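PDB 6Q62: dihydropteroate synthase from Xanthomonas albilineans, which probably catalyses the condensation of para-aminobenzoate with 6-hydroxymethyl-7,8-dihydropterin diphosphate to give 7,8-dihydropteroate, a step towards folate. Local coordinates for residues H249-A252 against A253-A257; G37-T40 against T41-A45; V171-I174 against F175-E178. All coordinates share one frame; numbering follows the deposited sequence.

Interaction 1 of 3, residues H249-A252 against A253-A257; sequences HLLA and AQRGA
A Schellman motif ends helix 242-254, with A252 and A257 meeting across it. A257 N donates to A252 O at 2.9 Å, in a nearly straight bond (162° at the hydrogen). The donor sits above the carbonyl plane rather than on a lone pair. G256, at positive phi, is the C-prime residue. Its N donates to A253 O at 3.2 Å. This turn brings A252 CB to 4.0 Å from A257 CB, an apolar contact at the helix end. L209 touches both alanines.

R255 runs beside L251, pointing the same way. R255 N reaches L251 O at 3.0 Å. The extended R255 chain then returns to the same oxygen, where NH1 makes a weak bond at 3.4 Å, with L251 O at the edge of the guanidinium, in its plane. L251 CD2 lies 3.5 Å from Q254 OE1. The Q254 amide bonds to Q254 of the second subunit, so the last helical turn also forms part of the dimer interface. L251 O thus takes a main-chain and a weak side-chain donor from R255. A252 O also takes a weak bond from R255 N, but A257 N replaces its i+4 donor, G256 N, which is badly angled for it.

Interaction 2 of 3, residues G37-T40 against T41-A45; sequences GTHT and TVEAA. With ICB (1H-indole-2-carboxylic acid), chain G.
E43 folds back over the turn before it, its carboxylate lying against H39 and T40. OE2 makes the polar contact of this carboxylate. It accepts from T40 N at 2.8 Å, through the lone pair that faces away from OE1. The same oxygen lies 3.2 Å from H39 CA. The E43 chain is extended beyond CG, but chi1 is 105°, well off a staggered value. That turn carries the carboxylate back to the T40 amide.

T40 returns the bond. Its OG1 accepts from E43 N at 2.9 Å, and the bond is close to straight (165° at the hydrogen). OG1 also rests 3.3 Å from E43 CB, and the two side chains cross at about a right angle. Together the two bonds make a capping box, with T40 as the N-cap of helix 41-54. T40 O starts the regular helical bonding by accepting from A44 N at 3.0 Å.

This helix follows strand 21-27 of the TIM barrel. The joining loop contains segment 37-40. H39 brings its ring edge to E43: CD2 is 3.6 Å from E43 CD, which lies near the ring plane. The carboxylate is turned steeply against the ring, with 74° between the planes. H39 ND1 bonds to D35 O, which ties the ring to the loop just before.

V42 and A45 face helix 76-93, where both touch V86. A44 instead packs on F33 and D35 of the loop. At the start of the segment, a bound indole-2-carboxylic acid lies against exposed G37, with G37 N 3.4 Å from its C07.

Interaction 3 of 3, residues V171-I174 against F175-E178; sequences VERI and FAAE
I174 and E178 run side by side, one turn apart, pointing the same way. The touching branch of I174 is CG2. It is anti to the backbone N and lies 3.7 Å from E178 OE1, a methyl group against a carboxylate oxygen. The E178 chain is extended beyond CG, and CG itself rests 3.4 Å from I174 O. The glutamate thus passes along the helix surface before its end reaches the methyl.

A second side-chain contact joins R173 and A176, this time with a flat group. R173 bends at chi2 (-51°) and again at chi3 (-56°), so its guanidinium curls over A176 in the next turn. The A176 methyl sits under one face, offset toward the rim, and its CB is 3.5 Å from R173 NH2. The polar end of R173 is held elsewhere: NE donates to A124 O, while R126 touches the side chain. This leaves A176 a van der Waals neighbour of a group whose direction is set partly by the A124 carbonyl.

These residues belong to helix 162-179, the connection between the parallel neighbours 141-144 and 187-190 in a beta-alpha-beta unit of the TIM barrel. I174 packs on L187 and I189 of the second strand, and A177 also touches L187. V171, E172 and F175 are exposed, though V171 touches L215 of a loop.

Main-chain bonding is regular alpha-helical throughout. F175 N donates to V171 O at 3.0 Å. A176 N reaches E172 O at 2.9 Å. The next two amides, A177 N and E178 N, bond in the same way to R173 O and I174 O.

Overall arrangement
From the N terminus, interaction 2 comes first, where the loop after strand 21-27 enters helix 41-54. Interaction 3 follows within helix 162-179, between strands 141-144 and 187-190. Interaction 1 comes last, where helix 242-254 ends before strand 259-262. Each joins adjacent segments and so encloses no loop. The three lie in series, and none nests with or crosses another. They mark a helix start, a helix body and a helix end in the outer layer of one TIM barrel. Interaction 2 lies across the chain's centre from both others. Its centre is about 39 Å from that of interaction 3. Interaction 1 also reaches the second subunit.

Interaction 1 of 3, residues H249-A252 against A253-A257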
loop_
_atom_site.group_PDB
_atom_site.type_symbol
_atom_site.label_atom_id
_atom_site.label_comp_id
_atom_site.label_asym_id
_atom_site.label_seq_id
_atom_site.Cartn_x
_atom_site.Cartn_y
_atom_site.Cartn_z
ATOM N N HIS A 249 -5.289 4.812 -1.821
ATOM C CA HIS A 249 -6.075 4.236 -2.911
ATOM C C HIS A 249 -6.556 2.835 -2.610
ATOM O O HIS A 249 -7.706 2.504 -2.926
ATOM C CB HIS A 249 -5.332 4.347 -4.234
ATOM C CG HIS A 249 -5.287 5.783 -4.684
ATOM N ND1 HIS A 249 -4.098 6.442 -4.882
ATOM C CD2 HIS A 249 -6.311 6.657 -4.876
ATOM C CE1 HIS A 249 -4.422 7.684 -5.225
ATOM N NE2 HIS A 249 -5.748 7.862 -5.209
ATOM N N LEU A 250 -5.716 2.014 -1.948
ATOM C CA LEU A 250 -6.187 0.688 -1.513
ATOM C C LEU A 250 -7.312 0.821 -0.512
ATOM O O LEU A 250 -8.316 0.122 -0.634
ATOM C CB LEU A 250 -4.998 -0.095 -0.911
ATOM C CG LEU A 250 -5.327 -1.489 -0.374
ATOM C CD1 LEU A 250 -6.011 -2.352 -1.456
ATOM C CD2 LEU A 250 -4.067 -2.166 0.113
ATOM N N LEU A 251 -7.196 1.755 0.462
ATOM C CA LEU A 251 -8.263 1.980 1.435
ATOM C C LEU A 251 -9.548 2.437 0.745
ATOM O O LEU A 251 -10.629 1.966 1.101
ATOM C CB LEU A 251 -7.834 3.025 2.510
ATOM C CG LEU A 251 -6.685 2.597 3.416
ATOM C CD1 LEU A 251 -6.254 3.769 4.295
ATOM C CD2 LEU A 251 -7.076 1.364 4.274
ATOM N N ALA A 252 -9.430 3.294 -0.292
ATOM C CA ALA A 252 -10.609 3.763 -1.027
ATOM C C ALA A 252 -11.295 2.599 -1.739
ATOM O O ALA A 252 -12.535 2.465 -1.686
ATOM C CB ALA A 252 -10.193 4.833 -2.046
ATOM N N ALA A 253 -10.500 1.745 -2.387
ATOM C CA ALA A 253 -11.009 0.560 -3.083
ATOM C C ALA A 253 -11.712 -0.388 -2.085
ATOM O O ALA A 253 -12.819 -0.875 -2.364
ATOM C CB ALA A 253 -9.861 -0.151 -3.771
ATOM N N GLN A 254 -11.128 -0.585 -0.894
ATOM C CA GLN A 254 -11.766 -1.420 0.133
ATOM C C GLN A 254 -13.080 -0.818 0.605
ATOM O O GLN A 254 -13.996 -1.549 0.988
ATOM C CB GLN A 254 -10.822 -1.565 1.333
ATOM C CG GLN A 254 -9.591 -2.401 0.996
ATOM C CD GLN A 254 -8.665 -2.487 2.169
ATOM O OE1 GLN A 254 -8.541 -1.548 2.974
ATOM N NE2 GLN A 254 -8.003 -3.634 2.300
ATOM N N ARG A 255 -13.189 0.534 0.547
ATOM C CA ARG A 255 -14.362 1.261 0.992
ATOM C C ARG A 255 -15.374 1.553 -0.131
ATOM O O ARG A 255 -16.306 2.311 0.097
ATOM C CB ARG A 255 -13.966 2.519 1.766
ATOM C CG ARG A 255 -13.548 2.159 3.190
ATOM C CD ARG A 255 -12.576 3.119 3.832
ATOM N NE ARG A 255 -12.161 2.646 5.156
ATOM C CZ ARG A 255 -11.248 1.709 5.408
ATOM N NH1 ARG A 255 -10.646 1.063 4.409
ATOM N NH2 ARG A 255 -10.962 1.378 6.659
ATOM N N GLY A 256 -15.234 0.872 -1.267
ATOM C CA GLY A 256 -16.205 0.902 -2.349
ATOM C C GLY A 256 -15.850 1.646 -3.620
ATOM O O GLY A 256 -16.594 1.535 -4.603
ATOM N N ALA A 257 -14.719 2.387 -3.654
ATOM C CA ALA A 257 -14.367 3.118 -4.879
ATOM C C ALA A 257 -14.084 2.127 -6.017
ATOM O O ALA A 257 -13.424 1.105 -5.778
ATOM C CB ALA A 257 -13.159 4.020 -4.641
#

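Interaction 2 of 3, residues G37-T40 against T41-A45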
loop_
_atom_site.group_PDB
_atom_site.type_symbol
_atom_site.label_atom_id
_atom_site.label_comp_id
_atom_site.label_asym_id
_atom_site.label_seq_id
_atom_site.Cartn_x
_atom_site.Cartn_y
_atom_site.Cartn_z
ATOM N N GLY A 37 13.735 21.112 -23.313
ATOM C CA GLY A 37 14.831 21.613 -24.143
ATOM C C GLY A 37 14.872 20.943 -25.497
ATOM O O GLY A 37 15.177 21.589 -26.493
ATOM N N THR A 38 14.538 19.649 -25.564
ATOM C CA THR A 38 14.568 18.930 -26.854
ATOM C C THR A 38 13.271 18.161 -27.130
ATOM O O THR A 38 13.203 17.424 -28.111
ATOM C CB THR A 38 15.777 17.959 -26.893
ATOM O OG1 THR A 38 15.598 16.890 -25.946
ATOM C CG2 THR A 38 17.107 18.658 -26.655
ATOM N N HIS A 39 12.251 18.327 -26.300
ATOM C CA HIS A 39 10.979 17.634 -26.525
ATOM C C HIS A 39 9.816 18.600 -26.533
ATOM O O HIS A 39 9.872 19.617 -25.843
ATOM C CB HIS A 39 10.710 16.621 -25.400
ATOM C CG HIS A 39 11.693 15.494 -25.355
ATOM N ND1 HIS A 39 12.854 15.589 -24.621
ATOM C CD2 HIS A 39 11.676 14.308 -26.004
ATOM C CE1 HIS A 39 13.497 14.442 -24.811
ATOM N NE2 HIS A 39 12.827 13.643 -25.645
ATOM N N THR A 40 8.715 18.233 -27.200
ATOM C CA THR A 40 7.523 19.056 -27.100
ATOM C C THR A 40 6.710 18.594 -25.865
ATOM O O THR A 40 6.863 17.463 -25.384
ATOM C CB THR A 40 6.673 18.976 -28.395
ATOM O OG1 THR A 40 5.947 17.749 -28.400
ATOM C CG2 THR A 40 7.478 19.133 -29.672
ATOM N N THR A 41 5.805 19.464 -25.376
ATOM C CA THR A 41 4.922 19.107 -24.251
ATOM C C THR A 41 4.020 17.935 -24.679
ATOM O O THR A 41 3.836 16.974 -23.915
ATOM C CB THR A 41 4.101 20.338 -23.843
ATOM O OG1 THR A 41 5.027 21.361 -23.531
ATOM C CG2 THR A 41 3.197 20.073 -22.629
ATOM N N VAL A 42 3.463 18.021 -25.908
ATOM C CA VAL A 42 2.600 16.981 -26.454
ATOM C C VAL A 42 3.342 15.633 -26.493
ATOM O O VAL A 42 2.805 14.652 -25.989
ATOM C CB VAL A 42 2.016 17.396 -27.834
ATOM C CG1 VAL A 42 1.447 16.192 -28.568
ATOM C CG2 VAL A 42 0.969 18.480 -27.668
ATOM N N GLU A 43 4.560 15.593 -27.058
ATOM C CA GLU A 43 5.301 14.340 -27.170
ATOM C C GLU A 43 5.638 13.744 -25.800
ATOM O O GLU A 43 5.591 12.514 -25.640
ATOM C CB GLU A 43 6.530 14.482 -28.071
ATOM C CG GLU A 43 7.873 14.540 -27.399
ATOM C CD GLU A 43 8.977 14.740 -28.404
ATOM O OE1 GLU A 43 9.467 13.731 -28.955
ATOM O OE2 GLU A 43 9.337 15.909 -28.662
ATOM N N ALA A 44 5.963 14.607 -24.813
ATOM C CA ALA A 44 6.262 14.125 -23.452
ATOM C C ALA A 44 4.988 13.536 -22.778
ATOM O O ALA A 44 5.070 12.515 -22.095
ATOM C CB ALA A 44 6.820 15.267 -22.619
ATOM N N ALA A 45 3.820 14.164 -22.990
ATOM C CA ALA A 45 2.547 13.674 -22.429
ATOM C C ALA A 45 2.135 12.348 -23.085
ATOM O O ALA A 45 1.693 11.411 -22.382
ATOM C CB ALA A 45 1.460 14.715 -22.633
HETATM C C10 ICB G . 12.875 23.664 -20.744
HETATM C C01 ICB G . 18.749 24.185 -22.386
HETATM C C02 ICB G . 18.337 25.494 -22.684
HETATM C C03 ICB G . 17.022 25.899 -22.472
HETATM C C04 ICB G . 16.121 24.981 -21.939
HETATM C C05 ICB G . 16.528 23.644 -21.601
HETATM C C06 ICB G . 17.854 23.260 -21.845
HETATM C C07 ICB G . 15.389 22.991 -21.053
HETATM C C08 ICB G . 14.340 23.886 -21.083
HETATM N N09 ICB G . 14.777 25.104 -21.614
HETATM O O11 ICB G . 12.092 24.636 -20.802
HETATM O O12 ICB G . 12.589 22.495 -20.428
#

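Interaction 3 of 3, residues V171-I174 against F175-E178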
loop_
_atom_site.group_PDB
_atom_site.type_symbol
_atom_site.label_atom_id
_atom_site.label_comp_id
_atom_site.label_asym_id
_atom_site.label_seq_id
_atom_site.Cartn_x
_atom_site.Cartn_y
_atom_site.Cartn_z
ATOM N N VAL A 171 -25.836 14.224 -5.018
ATOM C CA VAL A 171 -27.227 13.854 -5.312
ATOM C C VAL A 171 -27.808 14.936 -6.276
ATOM O O VAL A 171 -28.369 14.602 -7.315
ATOM C CB VAL A 171 -28.045 13.747 -3.995
ATOM C CG1 VAL A 171 -29.550 13.786 -4.253
ATOM C CG2 VAL A 171 -27.676 12.485 -3.230
ATOM N N GLU A 172 -27.614 16.226 -5.933
ATOM C CA GLU A 172 -28.054 17.378 -6.759
ATOM C C GLU A 172 -27.484 17.333 -8.181
ATOM O O GLU A 172 -28.218 17.551 -9.137
ATOM C CB GLU A 172 -27.643 18.693 -6.103
ATOM C CG GLU A 172 -28.485 19.021 -4.885
ATOM C CD GLU A 172 -27.961 20.101 -3.960
ATOM O OE1 GLU A 172 -26.884 20.678 -4.239
ATOM O OE2 GLU A 172 -28.632 20.357 -2.934
ATOM N N ARG A 173 -26.189 16.999 -8.326
ATOM C CA ARG A 173 -25.581 16.951 -9.658
ATOM C C ARG A 173 -26.021 15.731 -10.455
ATOM O O ARG A 173 -26.198 15.849 -11.666
ATOM C CB ARG A 173 -24.047 17.066 -9.593
ATOM C CG ARG A 173 -23.541 18.335 -8.907
ATOM C CD ARG A 173 -24.185 19.626 -9.451
ATOM N NE ARG A 173 -24.010 19.761 -10.911
ATOM C CZ ARG A 173 -24.805 20.495 -11.685
ATOM N NH1 ARG A 173 -24.574 20.584 -12.989
ATOM N NH2 ARG A 173 -25.831 21.152 -11.159
ATOM N N ILE A 174 -26.235 14.572 -9.789
ATOM C CA ILE A 174 -26.754 13.375 -10.484
ATOM C C ILE A 174 -28.143 13.757 -11.055
ATOM O O ILE A 174 -28.440 13.449 -12.202
ATOM C CB ILE A 174 -26.882 12.139 -9.514
ATOM C CG1 ILE A 174 -25.461 11.589 -9.144
ATOM C CG2 ILE A 174 -27.736 10.995 -10.156
ATOM C CD1 ILE A 174 -25.472 10.682 -7.880
ATOM N N PHE A 175 -28.982 14.388 -10.230
ATOM C CA PHE A 175 -30.340 14.809 -10.597
ATOM C C PHE A 175 -30.301 15.793 -11.775
ATOM O O PHE A 175 -31.016 15.569 -12.749
ATOM C CB PHE A 175 -31.061 15.367 -9.358
ATOM C CG PHE A 175 -32.474 15.838 -9.586
ATOM C CD1 PHE A 175 -33.528 14.932 -9.635
ATOM C CD2 PHE A 175 -32.746 17.183 -9.798
ATOM C CE1 PHE A 175 -34.834 15.370 -9.876
ATOM C CE2 PHE A 175 -34.055 17.623 -10.019
ATOM C CZ PHE A 175 -35.092 16.714 -10.033
ATOM N N ALA A 176 -29.449 16.836 -11.705
ATOM C CA ALA A 176 -29.246 17.816 -12.785
ATOM C C ALA A 176 -28.840 17.127 -14.081
ATOM O O ALA A 176 -29.380 17.439 -15.141
ATOM C CB ALA A 176 -28.191 18.817 -12.373
ATOM N N ALA A 177 -27.910 16.154 -13.996
ATOM C CA ALA A 177 -27.490 15.399 -15.181
ATOM C C ALA A 177 -28.620 14.555 -15.749
ATOM O O ALA A 177 -28.839 14.561 -16.964
ATOM C CB ALA A 177 -26.277 14.531 -14.848
ATOM N N GLU A 178 -29.354 13.819 -14.888
ATOM C CA GLU A 178 -30.490 12.989 -15.361
ATOM C C GLU A 178 -31.579 13.841 -16.014
ATOM O O GLU A 178 -32.093 13.478 -17.080
ATOM C CB GLU A 178 -31.086 12.179 -14.210
ATOM C CG GLU A 178 -30.201 11.000 -13.831
ATOM C CD GLU A 178 -30.973 10.028 -12.969
ATOM O OE1 GLU A 178 -30.936 10.177 -11.728
ATOM O OE2 GLU A 178 -31.671 9.160 -13.541
#